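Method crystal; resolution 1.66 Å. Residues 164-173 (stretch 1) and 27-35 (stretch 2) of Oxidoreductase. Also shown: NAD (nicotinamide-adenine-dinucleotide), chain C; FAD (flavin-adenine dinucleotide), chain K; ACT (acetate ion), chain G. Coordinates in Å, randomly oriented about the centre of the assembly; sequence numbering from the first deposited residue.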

# COMPACT_ATOMS: atom_id res chain seq x y z
N GLY A 164 7.05 6.25 10.94
CA GLY A 164 7.63 5.64 9.75
C GLY A 164 8.33 6.57 8.76
O GLY A 164 8.02 7.76 8.67
N MSE A 165 9.30 6.03 8.03
CA MSE A 165 9.88 6.77 6.92
C MSE A 165 8.91 6.70 5.75
O MSE A 165 7.97 5.90 5.77
CB MSE A 165 11.26 6.22 6.54
CG MSE A 165 11.29 4.76 6.14
SE MSE A 165 13.11 4.19 5.61
CE MSE A 165 13.45 5.51 4.25
N LEU A 166 9.13 7.55 4.75
CA LEU A 166 8.25 7.65 3.59
C LEU A 166 9.04 7.44 2.30
O LEU A 166 10.24 7.71 2.25
CB LEU A 166 7.59 9.03 3.55
CG LEU A 166 6.75 9.35 4.78
CD1 LEU A 166 6.32 10.79 4.79
CD2 LEU A 166 5.54 8.44 4.78
N PHE A 167 8.33 6.96 1.28
CA PHE A 167 8.88 6.75 -0.06
C PHE A 167 7.83 7.30 -1.02
O PHE A 167 6.67 6.85 -1.04
CB PHE A 167 9.08 5.25 -0.28
CG PHE A 167 9.67 4.88 -1.62
CD1 PHE A 167 10.84 5.47 -2.08
CD2 PHE A 167 9.08 3.88 -2.40
CE1 PHE A 167 11.39 5.10 -3.30
CE2 PHE A 167 9.62 3.52 -3.62
CZ PHE A 167 10.77 4.13 -4.06
N SER A 168 8.21 8.29 -1.81
CA SER A 168 7.26 8.92 -2.72
C SER A 168 8.03 9.57 -3.85
O SER A 168 9.10 10.15 -3.64
CB SER A 168 6.42 9.96 -1.97
OG SER A 168 5.48 10.59 -2.83
N GLY A 169 7.53 9.43 -5.08
CA GLY A 169 8.19 10.03 -6.22
C GLY A 169 9.58 9.45 -6.43
O GLY A 169 10.46 10.12 -7.00
N GLY A 170 9.77 8.22 -5.97
CA GLY A 170 11.05 7.54 -6.12
C GLY A 170 12.11 8.00 -5.14
O GLY A 170 13.29 7.67 -5.29
N ARG A 171 11.70 8.77 -4.13
CA ARG A 171 12.64 9.34 -3.16
C ARG A 171 12.21 9.03 -1.75
O ARG A 171 11.03 8.86 -1.47
CB ARG A 171 12.70 10.87 -3.28
CG ARG A 171 13.14 11.41 -4.61
CD ARG A 171 13.11 12.92 -4.56
NE ARG A 171 13.49 13.53 -5.82
CZ ARG A 171 14.75 13.68 -6.23
NH1 ARG A 171 15.01 14.26 -7.39
NH2 ARG A 171 15.75 13.24 -5.48
N PHE A 172 13.18 8.99 -0.83
CA PHE A 172 12.82 8.87 0.57
C PHE A 172 12.45 10.26 1.09
O PHE A 172 13.06 11.26 0.71
CB PHE A 172 13.97 8.27 1.38
CG PHE A 172 14.26 6.82 1.04
CD1 PHE A 172 13.22 5.90 0.92
CD2 PHE A 172 15.55 6.40 0.80
CE1 PHE A 172 13.49 4.57 0.61
CE2 PHE A 172 15.82 5.07 0.49
CZ PHE A 172 14.79 4.17 0.39
N ARG A 173 11.41 10.32 1.91
CA ARG A 173 10.88 11.61 2.37
C ARG A 173 10.59 11.50 3.86
O ARG A 173 10.64 10.42 4.42
CB ARG A 173 9.60 11.96 1.60
CG ARG A 173 9.78 12.20 0.10
CD ARG A 173 10.55 13.48 -0.17
NE ARG A 173 9.87 14.66 0.36
CZ ARG A 173 8.94 15.34 -0.31
NH1 ARG A 173 8.60 14.97 -1.54
NH2 ARG A 173 8.36 16.40 0.24
PA NAD C . 11.45 4.06 -8.69
O1A NAD C . 12.22 2.79 -8.34
O2A NAD C . 12.23 5.26 -8.20
O5B NAD C . 10.09 4.03 -7.90
C5B NAD C . 8.90 4.53 -8.39
C4B NAD C . 7.73 3.65 -8.23
O4B NAD C . 7.88 2.57 -9.10
C3B NAD C . 7.65 3.10 -6.87
O3B NAD C . 6.30 3.01 -6.51
C2B NAD C . 8.20 1.76 -6.99
O2B NAD C . 7.75 0.92 -5.99
C1B NAD C . 7.72 1.35 -8.30
N9A NAD C . 8.50 0.28 -8.93
C8A NAD C . 9.80 0.30 -9.26
N7A NAD C . 10.17 -0.86 -9.82
C5A NAD C . 9.07 -1.66 -9.84
C6A NAD C . 8.83 -2.96 -10.28
N6A NAD C . 9.84 -3.72 -10.84
N1A NAD C . 7.59 -3.46 -10.15
C2A NAD C . 6.59 -2.76 -9.60
N3A NAD C . 6.79 -1.50 -9.18
C4A NAD C . 8.01 -0.94 -9.28
O3 NAD C . 11.27 4.17 -10.25
N1 FAD K . 10.73 -5.42 -4.51
C2 FAD K . 9.62 -6.13 -4.49
O2 FAD K . 9.59 -7.37 -5.12
N3 FAD K . 8.50 -5.74 -3.88
C4 FAD K . 8.47 -4.55 -3.26
O4 FAD K . 7.32 -4.12 -2.62
C4X FAD K . 9.63 -3.72 -3.28
N5 FAD K . 9.60 -2.49 -2.66
C5X FAD K . 10.73 -1.74 -2.66
C6 FAD K . 10.70 -0.48 -2.01
C7 FAD K . 11.85 0.32 -2.02
C7M FAD K . 11.85 1.70 -1.32
C8 FAD K . 13.02 -0.13 -2.65
C8M FAD K . 14.26 0.75 -2.64
C9 FAD K . 13.05 -1.38 -3.30
C9A FAD K . 11.90 -2.20 -3.30
N10 FAD K . 11.92 -3.43 -3.93
C10 FAD K . 10.78 -4.18 -3.91
C1' FAD K . 13.11 -3.94 -4.62
C2' FAD K . 13.94 -4.88 -3.77
O2' FAD K . 14.11 -4.31 -2.48
C3' FAD K . 15.33 -4.99 -4.39
O3' FAD K . 15.83 -3.69 -4.62
C4' FAD K . 15.28 -5.67 -5.72
O4' FAD K . 14.40 -6.76 -5.63
C5' FAD K . 16.68 -6.09 -6.22
O5' FAD K . 17.23 -7.22 -5.52
P FAD K . 16.37 -8.59 -5.25
O1P FAD K . 17.28 -9.81 -5.22
O2P FAD K . 15.36 -8.75 -6.37
O3P FAD K . 15.67 -8.47 -3.92
C ACT G . 6.12 13.28 -4.42
O ACT G . 6.05 14.17 -5.31
OXT ACT G . 6.14 12.10 -4.83
CH3 ACT G . 6.17 13.61 -2.96
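Stretch 2 (27-35) FGDFPTGVT

Stretch 1 is a tight hairpin. Strands 166-168 and 171-173 are joined by a type I' turn from Ser168 to Arg171, with Gly169 and Gly170 at its centre. Both glycines have positive phi, which by itself favours glycine. Stretch 2 runs antiparallel to the first hairpin strand. It starts with a type I turn from Phe27 to Phe30, closed by a weak bond from Phe30 N to Phe27 O (3.4 Å). From Pro31 to Val34 the backbone is extended, with phi between -142° and -72°. The register follows the CA atoms. Leu166 CA is 4.5 Å from Gly33 CA, Phe167 CA is 5.4 Å from Thr32 CA, and Ser168 CA is 4.5 Å from Pro31 CA. Beyond these, Gly169 CA is 4.4 Å from Gly28 CA, so the turn of stretch 2 meets the hairpin turn.

Backbone hydrogen bonds fix this register. Phe167 and Thr32 form a single antiparallel bridge of the hydrogen-bonded kind. Phe167 N donates to Thr32 O at 2.8 Å, and Thr32 N donates to Phe167 O at 3.0 Å. A third bond joins the turns: Gly169 N donates to Gly28 O at 2.8 Å. Two CA-H...O contacts continue the backbone pairing, Leu166 CA to Thr32 O at 3.4 Å and Gly33 CA to Met165 O at 3.4 Å. Gly28 has no side chain, and an ideal CB there would lie 3.5 Å from Gly169 CA.

Apolar contacts centre on Val34, which has the largest area covered by the other stretch. Its CB points toward stretch 1. Val34 CG2 is 3.6 Å from Phe167 CB and 4.1 Å from Phe172 CE1. Val34 CB is 3.9 Å from CG of Met165, a selenomethionine. Phe167 CB points toward stretch 2, but the end of its side chain leads away. Thr32 OG1 sits at the edge of the Phe167 ring. That hydroxyl donates within its own stretch to Gly33 O at 2.8 Å. Pro31 packs beside the bridge: Pro31 CA is 3.6 Å from Phe167 O, and Pro31 CB is 4.0 Å from Ser168 OG.

Waters link the stretches at three points. Water 1 donates to Asp29 O (2.7 Å) and Ser168 OG (3.1 Å). Water 2 donates to Phe30 O (2.8 Å) and Phe167 O (3.1 Å). Water 3 accepts from Val34 N (3.0 Å) and lies 2.8 Å from Met165 O.

The bound groups lie close to this contact. FAD C7M covers one face of the Phe167 ring, 3.7 Å from Phe167 CE2, and is 3.8 Å from Phe172 CE1. NAD approaches both stretches: NAD C3B is 3.8 Å from Phe167 CE2, and NAD C4B is 3.7 Å from Gly28 N. An acetate, probably from the crystallisation liquor, accepts a hydrogen bond at OXT from Ser168 OG (2.6 Å).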

# COMPACT_ATOMS: atom_id res chain seq x y z
N PHE A 27 3.24 5.12 -10.50
CA PHE A 27 3.23 4.31 -9.28
C PHE A 27 3.83 5.11 -8.12
O PHE A 27 3.36 5.01 -6.97
CB PHE A 27 4.02 3.01 -9.46
CG PHE A 27 3.29 1.95 -10.26
CD1 PHE A 27 1.97 2.14 -10.66
CD2 PHE A 27 3.92 0.75 -10.57
CE1 PHE A 27 1.31 1.15 -11.39
CE2 PHE A 27 3.26 -0.25 -11.27
CZ PHE A 27 1.95 -0.05 -11.68
N GLY A 28 4.84 5.92 -8.43
CA GLY A 28 5.52 6.71 -7.41
C GLY A 28 4.68 7.85 -6.87
O GLY A 28 5.04 8.45 -5.84
N ASP A 29 3.58 8.16 -7.55
CA ASP A 29 2.71 9.25 -7.11
C ASP A 29 1.91 8.89 -5.85
O ASP A 29 1.46 9.78 -5.13
CB ASP A 29 1.76 9.70 -8.22
CG ASP A 29 2.46 10.48 -9.30
OD1 ASP A 29 3.44 11.20 -9.00
OD2 ASP A 29 2.00 10.39 -10.45
N PHE A 30 1.72 7.60 -5.58
CA PHE A 30 1.08 7.18 -4.34
C PHE A 30 2.14 6.95 -3.28
O PHE A 30 2.95 6.02 -3.40
CB PHE A 30 0.26 5.91 -4.56
CG PHE A 30 -0.47 5.45 -3.32
CD1 PHE A 30 -1.65 6.06 -2.94
CD2 PHE A 30 0.02 4.40 -2.56
CE1 PHE A 30 -2.34 5.64 -1.81
CE2 PHE A 30 -0.66 3.97 -1.43
CZ PHE A 30 -1.84 4.60 -1.05
N PRO A 31 2.14 7.78 -2.22
CA PRO A 31 3.17 7.69 -1.17
C PRO A 31 2.97 6.46 -0.31
O PRO A 31 1.82 6.04 -0.11
CB PRO A 31 2.90 8.93 -0.30
CG PRO A 31 1.92 9.77 -1.07
CD PRO A 31 1.17 8.86 -1.98
N THR A 32 4.06 5.88 0.18
CA THR A 32 3.95 4.76 1.10
C THR A 32 5.03 4.86 2.17
O THR A 32 5.97 5.65 2.06
CB THR A 32 4.17 3.41 0.38
OG1 THR A 32 5.53 3.31 -0.05
CG2 THR A 32 3.26 3.25 -0.83
N GLY A 33 4.91 4.02 3.20
CA GLY A 33 6.04 3.75 4.07
C GLY A 33 7.00 2.78 3.41
O GLY A 33 6.88 2.48 2.21
N VAL A 34 7.96 2.30 4.18
CA VAL A 34 8.94 1.35 3.68
C VAL A 34 9.09 0.27 4.73
O VAL A 34 9.21 0.59 5.92
CB VAL A 34 10.31 2.03 3.47
CG1 VAL A 34 11.29 1.04 2.86
CG2 VAL A 34 10.17 3.25 2.57
N THR A 35 9.08 -0.99 4.31
CA THR A 35 9.32 -2.09 5.24
C THR A 35 10.53 -2.88 4.80
O THR A 35 11.01 -2.74 3.66
CB THR A 35 8.13 -3.08 5.30
OG1 THR A 35 8.12 -3.88 4.12
CG2 THR A 35 6.81 -2.34 5.42
O HOH W 1 2.87 11.86 -4.02
O HOH W 2 5.70 5.59 -3.74
O HOH W 3 7.64 3.36 6.94